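Local atomic coordinates of heroin esterase (Rhodococcus sp., PDB entry 1LZL), a protein that probably hydrolyses the acetyl ester groups of heroin and related small esters, as an acetyl esterase of the alpha/beta hydrolase fold. Residues 172-177 with 243-248; 251-256 with 305-310. All blocks are in the same frame, centred on the assembly; numbering follows the deposited sequence.

Overall arrangement
From the N terminus, the chain first reaches interaction 1 at residues 172-177, the last turn of helix 161-176 and the glycine after it. It then runs through strand 183-187 and helices 198-202 and 211-222 before residues 243-248 close the loop, 66 residues on, at the surface of the molecule. Interaction 2 opens almost at once: residues 251-256 enter the central mixed sheet as strand 252-257, and a second excursion, through helix 263-275 and strand 280-285, is closed when 305-310 of helix 299-315 comes back against strand 252-257. The two loops neither nest nor cross but follow in series, the centres of the two contacts about 21 Å apart. One ties a helix end to a connecting loop, the other a sheet strand to the last helix.

Interaction 1 of 2, residues 172-177 with 243-248; sequences KARDEG and ATDLTG
Arg174, near the end of helix 161-176, reaches across to the loop at Asp245 and Thr247 and illustrates how one guanidinium can pin an irregular backbone. Its CG stands anti to the backbone N (chi1 178°), which sends the chain out from the helix; CD passes 3.4 Å from Thr247 O, and a bend at chi3 turns the planar group edge-on to the loop. NH1 donates to Thr247 O at 2.7 Å, somewhat tilted from the guanidinium plane, and to Asp245 O at 2.8 Å. NH2 joins end-on at the same Asp245 O, from the same face of that carbonyl. Asp245 OD2 lies over one guanidinium face, the two planes 15° apart, at a long 3.9 Å from NH1; no N-H points at it, so this link is one of charge alone. Asp245 to Thr247 form an Asx turn in this loop: Asp245 OD1 accepts from Thr247 N at 2.9 Å and also from Thr247 OG1. In this alpha/beta hydrolase fold the loop leads into strand 252-257 of the central sheet. A leucine in place of Arg174 would probably leave the carbonyls of Asp245 and Thr247 without these donors and the turn less firmly fixed. Next along the helix, Asp175 offers OD1 to Arg174 NE and NH2 together, a side-on salt bridge in which NH2 sits 2.9 Å from OD1, while its OD2 bonds to Tyr237 OH.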
loop_
_atom_site.group_PDB
_atom_site.type_symbol
_atom_site.label_atom_id
_atom_site.label_comp_id
_atom_site.label_asym_id
_atom_site.label_seq_id
_atom_site.Cartn_x
_atom_site.Cartn_y
_atom_site.Cartn_z
ATOM N N LYS A 172 8.726 -4.309 11.205
ATOM C CA LYS A 172 8.429 -4.274 12.634
ATOM C C LYS A 172 7.992 -5.635 13.117
ATOM O O LYS A 172 8.427 -6.101 14.209
ATOM C CB LYS A 172 7.347 -3.197 12.896
ATOM C CG LYS A 172 7.085 -3.065 14.406
ATOM C CD LYS A 172 6.387 -1.725 14.669
ATOM C CE LYS A 172 7.458 -0.623 14.685
ATOM N NZ LYS A 172 7.839 -0.187 16.073
ATOM N N ALA A 173 7.182 -6.359 12.361
ATOM C CA ALA A 173 6.687 -7.698 12.728
ATOM C C ALA A 173 7.849 -8.677 12.858
ATOM O O ALA A 173 7.928 -9.433 13.841
ATOM C CB ALA A 173 5.620 -8.182 11.746
ATOM N N ARG A 174 8.768 -8.603 11.878
ATOM C CA ARG A 174 9.929 -9.484 11.985
ATOM C C ARG A 174 10.752 -9.176 13.206
ATOM O O ARG A 174 11.123 -10.076 13.975
ATOM C CB ARG A 174 10.780 -9.331 10.706
ATOM C CG ARG A 174 12.027 -10.192 10.775
ATOM C CD ARG A 174 13.106 -9.740 9.844
ATOM N NE ARG A 174 13.603 -8.417 10.189
ATOM C CZ ARG A 174 14.448 -7.691 9.429
ATOM N NH1 ARG A 174 14.916 -8.136 8.255
ATOM N NH2 ARG A 174 14.810 -6.493 9.880
ATOM N N ASP A 175 11.048 -7.872 13.365
ATOM C CA ASP A 175 11.927 -7.468 14.463
ATOM C C ASP A 175 11.359 -7.771 15.842
ATOM O O ASP A 175 12.127 -8.114 16.760
ATOM C CB ASP A 175 12.234 -5.981 14.343
ATOM C CG ASP A 175 13.139 -5.631 13.187
ATOM O OD1 ASP A 175 13.680 -6.543 12.524
ATOM O OD2 ASP A 175 13.326 -4.423 12.912
ATOM N N GLU A 176 10.042 -7.664 16.030
ATOM C CA GLU A 176 9.467 -7.892 17.352
ATOM C C GLU A 176 9.204 -9.369 17.619
ATOM O O GLU A 176 9.164 -9.725 18.816
ATOM C CB GLU A 176 8.156 -7.112 17.499
ATOM C CG GLU A 176 8.338 -5.607 17.541
ATOM C CD GLU A 176 9.446 -5.115 18.441
ATOM O OE1 GLU A 176 9.674 -5.667 19.554
ATOM O OE2 GLU A 176 10.180 -4.146 18.130
ATOM N N GLY A 177 9.054 -10.211 16.616
ATOM C CA GLY A 177 8.963 -11.644 16.783
ATOM C C GLY A 177 7.671 -12.163 17.349
ATOM O O GLY A 177 7.635 -13.302 17.833
ATOM N N ALA A 243 16.513 0.517 5.724
ATOM C CA ALA A 243 16.969 -0.667 6.459
ATOM C C ALA A 243 18.139 -1.373 5.800
ATOM O O ALA A 243 18.140 -1.520 4.593
ATOM C CB ALA A 243 15.822 -1.670 6.493
ATOM N N THR A 244 19.094 -1.852 6.570
ATOM C CA THR A 244 20.252 -2.544 6.039
ATOM C C THR A 244 20.148 -4.064 6.143
ATOM O O THR A 244 20.847 -4.793 5.428
ATOM C CB THR A 244 21.543 -2.086 6.783
ATOM O OG1 THR A 244 21.355 -2.275 8.187
ATOM C CG2 THR A 244 21.776 -0.618 6.504
ATOM N N ASP A 245 19.310 -4.607 7.013
ATOM C CA ASP A 245 19.170 -6.052 7.102
ATOM C C ASP A 245 17.759 -6.429 6.640
ATOM O O ASP A 245 16.777 -6.205 7.357
ATOM C CB ASP A 245 19.426 -6.557 8.510
ATOM C CG ASP A 245 18.972 -7.998 8.698
ATOM O OD1 ASP A 245 19.089 -8.789 7.732
ATOM O OD2 ASP A 245 18.485 -8.331 9.801
ATOM N N LEU A 246 17.690 -6.970 5.419
ATOM C CA LEU A 246 16.424 -7.438 4.873
ATOM C C LEU A 246 16.259 -8.948 4.953
ATOM O O LEU A 246 15.327 -9.515 4.393
ATOM C CB LEU A 246 16.253 -6.964 3.409
ATOM C CG LEU A 246 16.309 -5.442 3.247
ATOM C CD1 LEU A 246 16.136 -5.032 1.785
ATOM C CD2 LEU A 246 15.240 -4.784 4.120
ATOM N N THR A 247 17.198 -9.631 5.676
ATOM C CA THR A 247 17.007 -11.078 5.727
ATOM C C THR A 247 15.797 -11.470 6.581
ATOM O O THR A 247 15.394 -10.732 7.487
ATOM C CB THR A 247 18.248 -11.821 6.285
ATOM O OG1 THR A 247 18.358 -11.438 7.659
ATOM C CG2 THR A 247 19.528 -11.420 5.532
ATOM N N GLY A 248 15.272 -12.652 6.247
ATOM C CA GLY A 248 14.181 -13.200 7.052
ATOM C C GLY A 248 12.859 -12.477 6.873
ATOM O O GLY A 248 11.936 -12.751 7.632
#

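Interaction 2 of 2, residues 251-256 with 305-310; sequences PTYLST and AAEALT. Unlike the reference sequence in segment 305-310: Glu307 (reference Lys), Ala308 (reference Pro), Leu309 (reference His), Thr310 (reference Cys).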
loop_
_atom_site.group_PDB
_atom_site.type_symbol
_atom_site.label_atom_id
_atom_site.label_comp_id
_atom_site.label_asym_id
_atom_site.label_seq_id
_atom_site.Cartn_x
_atom_site.Cartn_y
_atom_site.Cartn_z
ATOM N N PRO A 251 8.233 -13.880 1.725
ATOM C CA PRO A 251 8.144 -13.855 0.236
ATOM C C PRO A 251 7.323 -12.625 -0.142
ATOM O O PRO A 251 6.340 -12.264 0.533
ATOM C CB PRO A 251 7.428 -15.152 -0.143
ATOM C CG PRO A 251 7.635 -16.070 1.039
ATOM C CD PRO A 251 7.796 -15.180 2.246
ATOM N N THR A 252 7.769 -11.935 -1.188
ATOM C CA THR A 252 7.233 -10.613 -1.498
ATOM C C THR A 252 6.882 -10.471 -2.965
ATOM O O THR A 252 7.588 -11.015 -3.812
ATOM C CB THR A 252 8.333 -9.593 -1.158
ATOM O OG1 THR A 252 8.549 -9.648 0.265
ATOM C CG2 THR A 252 7.969 -8.134 -1.511
ATOM N N TYR A 253 5.843 -9.717 -3.262
ATOM C CA TYR A 253 5.498 -9.286 -4.598
ATOM C C TYR A 253 5.713 -7.769 -4.588
ATOM O O TYR A 253 5.196 -7.117 -3.656
ATOM C CB TYR A 253 4.046 -9.613 -4.962
ATOM C CG TYR A 253 3.646 -9.072 -6.331
ATOM C CD1 TYR A 253 3.105 -7.801 -6.499
ATOM C CD2 TYR A 253 3.858 -9.851 -7.472
ATOM C CE1 TYR A 253 2.763 -7.310 -7.739
ATOM C CE2 TYR A 253 3.503 -9.397 -8.758
ATOM C CZ TYR A 253 2.964 -8.121 -8.855
ATOM O OH TYR A 253 2.590 -7.585 -10.071
ATOM N N LEU A 254 6.386 -7.200 -5.575
ATOM C CA LEU A 254 6.558 -5.731 -5.638
ATOM C C LEU A 254 6.354 -5.282 -7.068
ATOM O O LEU A 254 7.030 -5.814 -7.976
ATOM C CB LEU A 254 7.953 -5.338 -5.125
ATOM C CG LEU A 254 8.124 -3.869 -4.742
ATOM C CD1 LEU A 254 9.231 -3.682 -3.730
ATOM C CD2 LEU A 254 8.426 -2.997 -5.976
ATOM N N SER A 255 5.434 -4.371 -7.330
ATOM C CA SER A 255 5.240 -3.821 -8.665
ATOM C C SER A 255 5.599 -2.344 -8.691
ATOM O O SER A 255 5.422 -1.582 -7.732
ATOM C CB SER A 255 3.793 -4.025 -9.156
ATOM O OG SER A 255 2.905 -3.349 -8.241
ATOM N N THR A 256 6.125 -1.899 -9.836
ATOM C CA THR A 256 6.437 -0.495 -10.105
ATOM C C THR A 256 5.906 -0.142 -11.486
ATOM O O THR A 256 5.567 -0.976 -12.347
ATOM C CB THR A 256 7.964 -0.254 -10.029
ATOM O OG1 THR A 256 8.620 -1.097 -10.996
ATOM C CG2 THR A 256 8.519 -0.585 -8.647
ATOM N N ALA A 305 -3.694 -6.400 -12.567
ATOM C CA ALA A 305 -4.705 -6.870 -11.598
ATOM C C ALA A 305 -4.809 -8.372 -11.490
ATOM O O ALA A 305 -4.933 -8.959 -10.409
ATOM C CB ALA A 305 -6.073 -6.253 -11.961
ATOM N N ALA A 306 -4.770 -9.026 -12.656
ATOM C CA ALA A 306 -4.809 -10.504 -12.644
ATOM C C ALA A 306 -3.601 -11.069 -11.937
ATOM O O ALA A 306 -3.672 -12.032 -11.164
ATOM C CB ALA A 306 -4.919 -11.018 -14.070
ATOM N N GLU A 307 -2.437 -10.452 -12.216
ATOM C CA GLU A 307 -1.218 -10.970 -11.581
ATOM C C GLU A 307 -1.221 -10.717 -10.095
ATOM O O GLU A 307 -0.716 -11.524 -9.320
ATOM C CB GLU A 307 -0.020 -10.265 -12.205
ATOM C CG GLU A 307 1.342 -10.680 -11.638
ATOM C CD GLU A 307 2.438 -10.096 -12.520
ATOM O OE1 GLU A 307 2.640 -10.567 -13.675
ATOM O OE2 GLU A 307 3.108 -9.145 -12.080
ATOM N N ALA A 308 -1.807 -9.619 -9.643
ATOM C CA ALA A 308 -1.881 -9.336 -8.203
ATOM C C ALA A 308 -2.654 -10.460 -7.513
ATOM O O ALA A 308 -2.250 -10.967 -6.482
ATOM C CB ALA A 308 -2.509 -7.991 -7.927
ATOM N N LEU A 309 -3.779 -10.877 -8.105
ATOM C CA LEU A 309 -4.552 -11.972 -7.487
ATOM C C LEU A 309 -3.791 -13.301 -7.517
ATOM O O LEU A 309 -3.796 -14.023 -6.523
ATOM C CB LEU A 309 -5.880 -12.107 -8.228
ATOM C CG LEU A 309 -6.911 -11.000 -8.023
ATOM C CD1 LEU A 309 -8.169 -11.375 -8.817
ATOM C CD2 LEU A 309 -7.274 -10.764 -6.564
ATOM N N THR A 310 -3.146 -13.577 -8.656
ATOM C CA THR A 310 -2.313 -14.775 -8.756
ATOM C C THR A 310 -1.231 -14.773 -7.673
ATOM O O THR A 310 -0.966 -15.757 -6.969
ATOM C CB THR A 310 -1.688 -14.905 -10.146
ATOM O OG1 THR A 310 -2.763 -15.206 -11.065
ATOM C CG2 THR A 310 -0.752 -16.086 -10.222
#
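Tyr253 and Glu307 meet where strand 252-257 faces helix 299-315, a worked example of a buried tyrosine reaching a carboxylate on the helix packed against its sheet. Tyr253 CB leaves the strand toward the helix, and with CG anti to the backbone N (chi1 176°) the ring extends from the strand toward the helix. On its way it lies against Phe185 of the adjacent strand 183-187, the two rings nearly parallel, with planes about 5° apart; Glu281 and Phe285 of strand 280-285 touch the same side chain. Farther out, CE2 is 3.8 Å from Glu307 CG and 3.4 Å from Glu307 OE2, so the acid comes to the rim of the ring, with OE2 near the ring plane. CZ is equally close to that oxygen. At the tip, Tyr253 OH donates to Glu307 OE2 in a short bond of 2.6 Å, received on the anti lone pair, the one turned away from the other carboxylate oxygen. Ring and carboxylate are turned steeply, 72° from each other.

Glu307 gets there by a long, straight reach, its CG anti to the backbone N and its chain extended beyond, so that a residue on the helix can deliver an oxygen to the level of the phenol. The same OE2 also bonds to His283 ND1, and two partners on one atom should limit the carboxylate's freedom to turn. The neighbouring Ala308 rests on Phe185. A C-terminal helix laid across the last strands of the central sheet in this way is characteristic of the alpha/beta hydrolase fold, in which the loop following a strand such as 252-257 usually carries the acid of the catalytic triad.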